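Local coordinates for mannan endo-1,4-beta-mannosidase (Cryptopygus antarcticus, PDB 4OOU), which hydrolyses internal beta-1,4-mannosidic linkages in the backbone of mannans such as locust bean gum and konjac, releasing short manno-oligosaccharides, at residues 44-49 / 342-347; 192-197 / 253-258. All coordinates share one frame; numbering follows the deposited sequence.

Contact 1: 44-49 / 342-347; sequences FAWRSY and QFNSGG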
loop_
_atom_site.group_PDB
_atom_site.type_symbol
_atom_site.label_atom_id
_atom_site.label_comp_id
_atom_site.label_asym_id
_atom_site.label_seq_id
_atom_site.Cartn_x
_atom_site.Cartn_y
_atom_site.Cartn_z
ATOM N N PHE A 44 3.506 3.771 -9.063
ATOM C CA PHE A 44 4.536 4.498 -9.794
ATOM C C PHE A 44 5.743 3.601 -10.008
ATOM O O PHE A 44 6.189 3.443 -11.172
ATOM C CB PHE A 44 4.903 5.858 -9.192
ATOM C CG PHE A 44 3.885 6.961 -9.460
ATOM C CD1 PHE A 44 2.995 6.907 -10.540
ATOM C CD2 PHE A 44 3.838 8.088 -8.633
ATOM C CE1 PHE A 44 2.070 7.931 -10.770
ATOM C CE2 PHE A 44 2.929 9.117 -8.872
ATOM C CZ PHE A 44 2.043 9.031 -9.941
ATOM N N ALA A 45 6.296 3.001 -8.953
ATOM C CA ALA A 45 6.056 3.273 -7.525
ATOM C C ALA A 45 7.095 4.278 -7.041
ATOM O O ALA A 45 7.093 4.673 -5.872
ATOM C CB ALA A 45 6.182 1.984 -6.710
ATOM N N TRP A 46 8.017 4.639 -7.936
ATOM C CA TRP A 46 8.996 5.679 -7.670
ATOM C C TRP A 46 9.485 6.252 -8.999
ATOM O O TRP A 46 9.109 5.795 -10.067
ATOM C CB TRP A 46 10.146 5.114 -6.842
ATOM C CG TRP A 46 10.810 3.965 -7.498
ATOM C CD1 TRP A 46 11.752 4.025 -8.482
ATOM C CD2 TRP A 46 10.564 2.581 -7.258
ATOM N NE1 TRP A 46 12.125 2.762 -8.857
ATOM C CE2 TRP A 46 11.414 1.850 -8.120
ATOM C CE3 TRP A 46 9.718 1.875 -6.388
ATOM C CZ2 TRP A 46 11.438 0.442 -8.150
ATOM C CZ3 TRP A 46 9.761 0.463 -6.403
ATOM C CH2 TRP A 46 10.624 -0.227 -7.282
ATOM N N ARG A 47 10.276 7.296 -8.928
ATOM C CA ARG A 47 11.016 7.775 -10.086
ATOM C C ARG A 47 12.478 7.456 -9.767
ATOM O O ARG A 47 13.143 6.718 -10.483
ATOM C CB ARG A 47 10.722 9.272 -10.270
ATOM C CG ARG A 47 11.723 10.074 -11.080
ATOM C CD ARG A 47 11.909 9.560 -12.492
ATOM N NE ARG A 47 12.464 10.532 -13.463
ATOM C CZ ARG A 47 13.343 11.529 -13.226
ATOM N NH1 ARG A 47 13.875 11.802 -12.018
ATOM N NH2 ARG A 47 13.702 12.291 -14.247
ATOM N N SER A 48 12.920 7.975 -8.632
ATOM C CA SER A 48 14.155 7.579 -7.994
ATOM C C SER A 48 13.928 6.812 -6.674
ATOM O O SER A 48 13.309 7.346 -5.733
ATOM C CB SER A 48 14.999 8.817 -7.734
ATOM O OG SER A 48 15.238 9.493 -8.940
ATOM N N TYR A 49 14.469 5.589 -6.612
ATOM C CA TYR A 49 14.075 4.582 -5.598
ATOM C C TYR A 49 14.444 4.955 -4.198
ATOM O O TYR A 49 15.557 4.742 -3.787
ATOM C CB TYR A 49 14.708 3.221 -5.956
ATOM C CG TYR A 49 14.445 2.053 -5.005
ATOM C CD1 TYR A 49 13.169 1.465 -4.894
ATOM C CD2 TYR A 49 15.489 1.492 -4.261
ATOM C CE1 TYR A 49 12.945 0.377 -4.039
ATOM C CE2 TYR A 49 15.271 0.398 -3.434
ATOM C CZ TYR A 49 14.007 -0.157 -3.304
ATOM O OH TYR A 49 13.822 -1.240 -2.438
ATOM N N GLN A 342 4.587 -1.356 -13.145
ATOM C CA GLN A 342 4.534 -0.045 -12.439
ATOM C C GLN A 342 4.866 1.003 -13.485
ATOM O O GLN A 342 5.416 0.672 -14.553
ATOM C CB GLN A 342 5.562 0.034 -11.322
ATOM C CG GLN A 342 6.990 0.109 -11.849
ATOM C CD GLN A 342 8.075 0.011 -10.792
ATOM O OE1 GLN A 342 9.126 -0.604 -11.022
ATOM N NE2 GLN A 342 7.849 0.637 -9.641
ATOM N N PHE A 343 4.585 2.260 -13.187
ATOM C CA PHE A 343 4.551 3.265 -14.249
ATOM C C PHE A 343 5.930 3.578 -14.821
ATOM O O PHE A 343 6.086 3.746 -16.037
ATOM C CB PHE A 343 3.863 4.541 -13.787
ATOM C CG PHE A 343 2.941 5.113 -14.811
ATOM C CD1 PHE A 343 1.859 4.368 -15.270
ATOM C CD2 PHE A 343 3.153 6.393 -15.338
ATOM C CE1 PHE A 343 0.999 4.894 -16.225
ATOM C CE2 PHE A 343 2.301 6.921 -16.295
ATOM C CZ PHE A 343 1.228 6.165 -16.746
ATOM N N ASN A 344 6.943 3.629 -13.971
ATOM C CA ASN A 344 8.303 3.858 -14.477
ATOM C C ASN A 344 8.886 2.705 -15.346
ATOM O O ASN A 344 10.007 2.831 -15.850
ATOM C CB ASN A 344 9.229 4.142 -13.315
ATOM C CG ASN A 344 9.512 2.918 -12.507
ATOM O OD1 ASN A 344 9.567 1.815 -13.052
ATOM N ND2 ASN A 344 9.713 3.097 -11.205
ATOM N N SER A 345 8.149 1.585 -15.443
ATOM C CA SER A 345 8.340 0.537 -16.457
ATOM C C SER A 345 9.547 -0.347 -16.176
ATOM O O SER A 345 9.926 -1.162 -17.013
ATOM C CB SER A 345 8.430 1.124 -17.885
ATOM O OG SER A 345 7.197 1.695 -18.303
ATOM N N GLY A 346 10.121 -0.212 -14.990
ATOM C CA GLY A 346 11.351 -0.889 -14.669
ATOM C C GLY A 346 11.198 -2.117 -13.802
ATOM O O GLY A 346 10.399 -2.155 -12.857
ATOM N N GLY A 347 12.002 -3.120 -14.137
ATOM C CA GLY A 347 12.177 -4.303 -13.328
ATOM C C GLY A 347 11.378 -5.502 -13.807
ATOM O O GLY A 347 10.771 -5.507 -14.882
#
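In Trp46 and Asn344, which meet across the contact, CG lies between the backbone N and the carbonyl carbon (chi1 57° and 72°). Chi1 of Asn344 sets CG beside the other loop, and its ND2 donates to Trp46 O at 3.0 Å in a nearly straight bond (167°). The carbonyl oxygen lies close to the amide plane of Asn344, while ND2 stands above the carbonyl plane of Trp46. ND2 also sits over one face of the indole, offset toward the rim, 3.4 Å from Trp46 NE1; both are donors, and the two do not bond. The Gln342 amide stands almost upright over the six-membered end of the same face. On the opposite face, Tyr49 CD1 lies over the indole centre.

Phe44 O accepts from Asn344 N at 2.9 Å. The donating loop, 342-347, is braced from within: residues 342-345 form a type I turn closed by Ser345 N to Gln342 O, and Asn344 OD1 accepts from Gly346 N at 2.9 Å, an Asx turn. Asn344 thus ties the two loops together and shapes its own. Apolar contact is slight, with Phe343 CB at the edge of the Phe44 ring, 4.1 Å from CD1.

Both loops follow neighbouring parallel strands of the TIM barrel, 35-43 and 337-340. Phe44 packs on Ala80 and Val82 of strand 79-86 and on Ile69 of helix 58-74, while Phe343 meets Trp68 edge-to-face and Trp46 does the same with substrate-binding Trp83.

Contact 2: 192-197 / 253-258; sequences QNSCYD and GYRNHY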
loop_
_atom_site.group_PDB
_atom_site.type_symbol
_atom_site.label_atom_id
_atom_site.label_comp_id
_atom_site.label_asym_id
_atom_site.label_seq_id
_atom_site.Cartn_x
_atom_site.Cartn_y
_atom_site.Cartn_z
ATOM N N GLN A 192 2.895 -21.666 18.719
ATOM C CA GLN A 192 1.564 -22.131 19.161
ATOM C C GLN A 192 0.425 -21.232 18.624
ATOM O O GLN A 192 -0.605 -21.730 18.123
ATOM C CB GLN A 192 1.506 -22.214 20.694
ATOM N N ASN A 193 0.639 -19.916 18.731
ATOM C CA ASN A 193 -0.297 -18.879 18.266
ATOM C C ASN A 193 -0.206 -18.711 16.748
ATOM O O ASN A 193 0.857 -18.378 16.227
ATOM C CB ASN A 193 0.052 -17.553 18.955
ATOM C CG ASN A 193 -0.887 -16.410 18.589
ATOM O OD1 ASN A 193 -0.844 -15.360 19.229
ATOM N ND2 ASN A 193 -1.708 -16.588 17.557
ATOM N N SER A 194 -1.321 -18.918 16.051
ATOM C CA SER A 194 -1.299 -19.105 14.599
ATOM C C SER A 194 -1.234 -17.804 13.775
ATOM O O SER A 194 -0.928 -17.862 12.575
ATOM C CB SER A 194 -2.477 -19.961 14.160
ATOM O OG SER A 194 -3.669 -19.217 14.224
ATOM N N CYS A 195 -1.534 -16.660 14.405
ATOM C CA CYS A 195 -1.011 -15.371 13.954
ATOM C C CYS A 195 0.502 -15.317 13.694
ATOM O O CYS A 195 0.935 -14.476 12.888
ATOM C CB CYS A 195 -1.269 -14.253 14.965
ATOM S SG CYS A 195 -2.993 -13.897 15.276
ATOM N N TYR A 196 1.299 -16.122 14.410
ATOM C CA TYR A 196 2.766 -16.123 14.245
ATOM C C TYR A 196 3.303 -17.368 13.492
ATOM O O TYR A 196 4.409 -17.337 12.970
ATOM C CB TYR A 196 3.482 -15.922 15.601
ATOM C CG TYR A 196 2.947 -14.770 16.464
ATOM C CD1 TYR A 196 2.476 -13.584 15.880
ATOM C CD2 TYR A 196 2.892 -14.874 17.869
ATOM C CE1 TYR A 196 1.962 -12.545 16.668
ATOM C CE2 TYR A 196 2.397 -13.835 18.664
ATOM C CZ TYR A 196 1.932 -12.668 18.056
ATOM O OH TYR A 196 1.435 -11.610 18.797
ATOM N N ASP A 197 2.537 -18.454 13.403
ATOM C CA ASP A 197 3.056 -19.664 12.746
ATOM C C ASP A 197 3.126 -19.456 11.242
ATOM O O ASP A 197 2.111 -19.158 10.632
ATOM C CB ASP A 197 2.175 -20.885 13.051
ATOM C CG ASP A 197 2.743 -22.183 12.468
ATOM O OD1 ASP A 197 2.681 -22.393 11.234
ATOM O OD2 ASP A 197 3.243 -23.006 13.260
ATOM N N GLY A 253 -7.174 -22.971 3.578
ATOM C CA GLY A 253 -6.108 -23.409 4.487
ATOM C C GLY A 253 -4.993 -22.402 4.720
ATOM O O GLY A 253 -4.031 -22.671 5.430
ATOM N N TYR A 254 -5.120 -21.223 4.121
ATOM C CA TYR A 254 -4.153 -20.164 4.321
ATOM C C TYR A 254 -4.472 -19.441 5.621
ATOM O O TYR A 254 -5.464 -19.751 6.290
ATOM C CB TYR A 254 -4.258 -19.163 3.194
ATOM C CG TYR A 254 -4.206 -19.728 1.811
ATOM C CD1 TYR A 254 -3.475 -20.904 1.516
ATOM C CD2 TYR A 254 -4.824 -19.056 0.761
ATOM C CE1 TYR A 254 -3.407 -21.392 0.231
ATOM C CE2 TYR A 254 -4.744 -19.532 -0.527
ATOM C CZ TYR A 254 -4.038 -20.703 -0.788
ATOM O OH TYR A 254 -3.996 -21.175 -2.086
ATOM N N ARG A 255 -3.659 -18.446 5.945
ATOM C CA ARG A 255 -3.833 -17.676 7.163
ATOM C C ARG A 255 -3.864 -16.188 6.869
ATOM O O ARG A 255 -3.038 -15.693 6.123
ATOM C CB ARG A 255 -2.674 -17.994 8.103
ATOM C CG ARG A 255 -2.697 -17.267 9.442
ATOM C CD ARG A 255 -3.744 -17.814 10.399
ATOM N NE ARG A 255 -3.740 -19.280 10.461
ATOM C CZ ARG A 255 -4.797 -20.062 10.231
ATOM N NH1 ARG A 255 -5.990 -19.544 9.923
ATOM N NH2 ARG A 255 -4.656 -21.384 10.311
ATOM N N ASN A 256 -4.826 -15.483 7.444
ATOM C CA ASN A 256 -4.850 -14.018 7.408
ATOM C C ASN A 256 -4.029 -13.522 8.593
ATOM O O ASN A 256 -4.528 -13.465 9.713
ATOM C CB ASN A 256 -6.298 -13.504 7.495
ATOM C CG ASN A 256 -6.411 -11.979 7.440
ATOM O OD1 ASN A 256 -5.413 -11.234 7.398
ATOM N ND2 ASN A 256 -7.653 -11.502 7.454
ATOM N N HIS A 257 -2.777 -13.144 8.344
ATOM C CA HIS A 257 -1.899 -12.725 9.420
ATOM C C HIS A 257 -2.085 -11.308 9.895
ATOM O O HIS A 257 -1.411 -10.923 10.836
ATOM C CB HIS A 257 -0.432 -12.892 9.028
ATOM C CG HIS A 257 0.049 -14.290 9.141
ATOM N ND1 HIS A 257 -0.004 -15.179 8.091
ATOM C CD2 HIS A 257 0.576 -14.966 10.185
ATOM C CE1 HIS A 257 0.484 -16.344 8.478
ATOM N NE2 HIS A 257 0.840 -16.245 9.750
ATOM N N TYR A 258 -2.981 -10.539 9.273
ATOM C CA TYR A 258 -3.084 -9.101 9.549
ATOM C C TYR A 258 -4.479 -8.646 10.004
ATOM O O TYR A 258 -4.763 -7.441 10.049
ATOM C CB TYR A 258 -2.602 -8.304 8.330
ATOM C CG TYR A 258 -1.206 -8.710 7.835
ATOM C CD1 TYR A 258 -1.045 -9.729 6.936
ATOM C CD2 TYR A 258 -0.069 -8.061 8.265
ATOM C CE1 TYR A 258 0.200 -10.091 6.471
ATOM C CE2 TYR A 258 1.181 -8.419 7.811
ATOM C CZ TYR A 258 1.311 -9.444 6.907
ATOM O OH TYR A 258 2.555 -9.842 6.430
#
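His257 reaches the loop 192-197 with the edge of its imidazole and supplies the hydrogen bond of this contact. NE2 donates to Asp197 O at 3.3 Å with an N-H...O angle of 154°, a long bond. The acceptor lies in the ring plane, whereas the donor stands well above the plane of the Asp197 carbonyl. At the other side of the ring ND1 has a weak hydrogen bond to Thr247, so both nitrogens have partners and the ring's rotation is restrained. An alanine in place of His257 would probably leave Asp197 O without this donor and open a gap between the two loops.

Arg255 adds van der Waals contact. Its CG, anti to the backbone N, and its CD each lie 3.6 Å from Ser194 O, and CG also lies over one face of the His257 ring, toward its rim. Ser194 OG lies over a face of the guanidinium, 3.8 Å from NE. NH1 forms a salt bridge with Asp250.

Turns shape both loops locally: Tyr196 N bonds to Asn193 O at 2.9 Å, and Asn256 OD1 accepts from Tyr258 N at 3.1 Å, an Asx turn at Asn256.

The covalent tie is the disulfide from Cys195 to Cys262 in helix 260-267, just beyond the second loop. This is a disulfide-braced pairing of surface loops that follow barrel strands 179-180 and 238-241, with His257 about 8 Å, side chain to side chain, from substrate-binding Trp243.

Contact 1 and contact 2 lie on opposite sides of the chain's centre, their own centres 32 Å apart and their nearest atoms about 17 Å apart, so they do not touch. Along the chain, 192-197 and 253-258 both fall within the long span between 44-49 and 342-347. Contact 1 is long-range and buried: it joins the loops at the seam where the first and last barrel strands, 35-43 and 337-340, pair. Contact 2 is more local and lies at the surface, pairing loops after strands 179-180 and 238-241. Both therefore link loops that follow barrel strands and lie near substrate-binding residues, in different parts of one TIM barrel.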